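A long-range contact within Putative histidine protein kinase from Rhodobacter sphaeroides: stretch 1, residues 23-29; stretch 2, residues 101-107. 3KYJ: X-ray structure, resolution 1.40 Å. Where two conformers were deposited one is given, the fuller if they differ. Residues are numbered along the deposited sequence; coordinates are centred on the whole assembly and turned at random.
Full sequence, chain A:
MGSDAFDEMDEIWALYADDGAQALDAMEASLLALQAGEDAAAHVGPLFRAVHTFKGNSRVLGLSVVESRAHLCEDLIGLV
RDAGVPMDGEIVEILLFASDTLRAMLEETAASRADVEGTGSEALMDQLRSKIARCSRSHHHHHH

Stretch 1 23-29: ALDAMEA
Stretch 2 101-107: TLRAMLE

One salt bridge ties the two stretches together, between exposed Asp25 and partly exposed Arg103. Arg103 NH2 donates a hydrogen bond to Asp25 OD1 at 2.7 Å, with an N-H...acceptor angle of 147°, and the carboxylate oxygen meets the guanidinium at its edge, near the plane, where the N-H groups point. Neither residue aims its CA-to-CB bond at the partner helix; both start sideways and bring their ends closer. Asp25 does this with chi1 m (-77°) and chi2 -12°. Arg103 leaves its backbone with chi1 t, then curls through chi2 p (81°) and chi3 p (64°) before chi4 extends at 173°. The two p turns fold the chain so that the guanidinium reaches across to stretch 1. A second acid, Glu28, sits one helical turn after Leu24 with chi1 and chi2 both t and chi3 26°; its OE1 lies 4.5 Å from Arg103 NH2, too far for a salt bridge but of favourable charge.

The guanidinium also serves the apolar side of the contact. One of its faces is covered by Leu24 CB, which is 3.5 Å from Arg103 NH2. A long arginine suits this place because its charged end can meet an acid at the edge while a flat face rests against hydrocarbon.

Both stretches are continuous helix, beginning earlier and continuing later in the chain, with phi/psi near -65/-41 and i to i+4 hydrogen bonds such as Glu28 N to Leu24 O (2.9 Å) and Leu106 N to Leu102 O (2.8 Å). They run antiparallel, 170° between N-to-C directions, with axes 10.6 Å apart at closest approach. The register is set by Leu24 and Arg103, whose CA atoms are 6.9 Å apart.

Leu24 is the central knob. Its CA-to-CB bond points toward stretch 2, and with chi1 m and chi2 t its branched end fits between Leu102 and Leu106, one turn apart on the facing helix. Leu24 CD2 is 3.9 Å from Leu102 CB, Leu24 CD1 is 3.7 Å from the backbone Leu102 C, and Leu24 CD1 is 4.1 Å from Leu106 CD2. Leu102 repeats the m, t rotamer, whereas Leu106 takes t, p. Met27, extended as t, t, t, adds a flexible thioether: its SD is 4.2 Å from Leu102 CD1.

In all, 290 Å² is buried, mostly by Leu24 and Arg103. The rule is compact: one leucine between two, with an arginine laid over its flank and tied to an exposed aspartate.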

# COMPACT_ATOMS: atom_id res chain seq x y z
N ALA A 23 -2.44 10.66 -5.37
CA ALA A 23 -1.48 9.76 -5.99
C ALA A 23 -1.36 10.06 -7.49
O ALA A 23 -0.26 10.11 -8.03
CB ALA A 23 -1.88 8.32 -5.76
N LEU A 24 -2.50 10.24 -8.17
CA LEU A 24 -2.44 10.54 -9.60
C LEU A 24 -1.82 11.92 -9.86
O LEU A 24 -1.11 12.10 -10.86
CB LEU A 24 -3.81 10.40 -10.27
CG LEU A 24 -4.36 8.97 -10.26
CD1 LEU A 24 -5.69 8.96 -10.99
CD2 LEU A 24 -3.38 8.00 -10.90
N ASP A 25 -2.03 12.88 -8.96
CA ASP A 25 -1.37 14.18 -9.10
C ASP A 25 0.15 14.00 -9.06
O ASP A 25 0.88 14.64 -9.81
CB ASP A 25 -1.80 15.16 -8.01
CG ASP A 25 -3.20 15.75 -8.24
OD1 ASP A 25 -3.76 15.61 -9.35
OD2 ASP A 25 -3.71 16.37 -7.29
N ALA A 26 0.62 13.14 -8.15
CA ALA A 26 2.06 12.90 -8.01
C ALA A 26 2.60 12.14 -9.23
O ALA A 26 3.69 12.42 -9.71
CB ALA A 26 2.34 12.12 -6.72
N MET A 27 1.82 11.18 -9.74
CA MET A 27 2.19 10.45 -10.94
C MET A 27 2.35 11.40 -12.12
O MET A 27 3.40 11.42 -12.80
CB MET A 27 1.14 9.38 -11.24
CG MET A 27 1.41 8.60 -12.51
SD MET A 27 0.05 7.45 -12.86
CE MET A 27 0.78 6.50 -14.17
N GLU A 28 1.34 12.23 -12.34
CA GLU A 28 1.40 13.20 -13.42
C GLU A 28 2.53 14.22 -13.23
O GLU A 28 3.22 14.55 -14.19
CB GLU A 28 0.06 13.93 -13.58
CG GLU A 28 0.03 14.75 -14.86
CD GLU A 28 -1.19 15.63 -15.01
OE1 GLU A 28 -1.78 16.03 -13.99
OE2 GLU A 28 -1.52 15.96 -16.17
N ALA A 29 2.74 14.71 -12.02
CA ALA A 29 3.81 15.69 -11.81
C ALA A 29 5.18 15.13 -12.17
O ALA A 29 6.01 15.82 -12.80
CB ALA A 29 3.82 16.19 -10.37
N THR A 101 -5.97 7.87 -18.10
CA THR A 101 -6.89 6.74 -18.09
C THR A 101 -7.28 6.39 -16.65
O THR A 101 -8.46 6.23 -16.32
CB THR A 101 -6.26 5.52 -18.78
OG1 THR A 101 -5.99 5.83 -20.15
CG2 THR A 101 -7.22 4.31 -18.70
N LEU A 102 -6.28 6.29 -15.77
CA LEU A 102 -6.52 6.05 -14.34
C LEU A 102 -7.38 7.14 -13.69
O LEU A 102 -8.22 6.83 -12.85
CB LEU A 102 -5.20 5.88 -13.61
CG LEU A 102 -4.40 4.62 -13.98
CD1 LEU A 102 -3.00 4.64 -13.32
CD2 LEU A 102 -5.09 3.31 -13.62
N ARG A 103 -7.20 8.39 -14.12
CA ARG A 103 -7.96 9.50 -13.57
C ARG A 103 -9.44 9.37 -13.92
O ARG A 103 -10.31 9.65 -13.10
CB ARG A 103 -7.43 10.84 -14.09
CG ARG A 103 -8.18 12.07 -13.56
CD ARG A 103 -7.73 12.47 -12.17
NE ARG A 103 -6.34 12.89 -12.15
CZ ARG A 103 -5.72 13.41 -11.10
NH1 ARG A 103 -6.39 13.59 -9.97
NH2 ARG A 103 -4.45 13.76 -11.19
N ALA A 104 -9.73 8.96 -15.15
CA ALA A 104 -11.10 8.71 -15.56
C ALA A 104 -11.68 7.52 -14.80
O ALA A 104 -12.87 7.53 -14.41
CB ALA A 104 -11.17 8.48 -17.07
N MET A 105 -10.88 6.47 -14.60
CA MET A 105 -11.36 5.31 -13.86
C MET A 105 -11.65 5.65 -12.43
O MET A 105 -12.63 5.17 -11.86
CB MET A 105 -10.32 4.22 -13.84
CG MET A 105 -10.10 3.60 -15.16
SD MET A 105 -8.88 2.34 -14.92
CE MET A 105 -8.97 1.54 -16.51
N LEU A 106 -10.81 6.49 -11.84
CA LEU A 106 -10.98 6.93 -10.47
C LEU A 106 -12.29 7.70 -10.35
O LEU A 106 -13.07 7.46 -9.43
CB LEU A 106 -9.82 7.84 -10.04
CG LEU A 106 -9.91 8.46 -8.64
CD1 LEU A 106 -9.89 7.39 -7.59
CD2 LEU A 106 -8.79 9.47 -8.41
N GLU A 107 -12.56 8.62 -11.27
CA GLU A 107 -13.73 9.48 -11.16
C GLU A 107 -15.01 8.65 -11.32
O GLU A 107 -16.00 8.87 -10.61
CB GLU A 107 -13.68 10.60 -12.20
CG GLU A 107 -12.61 11.67 -11.91
CD GLU A 107 -12.61 12.78 -12.94
OE1 GLU A 107 -13.67 13.05 -13.54
OE2 GLU A 107 -11.54 13.39 -13.16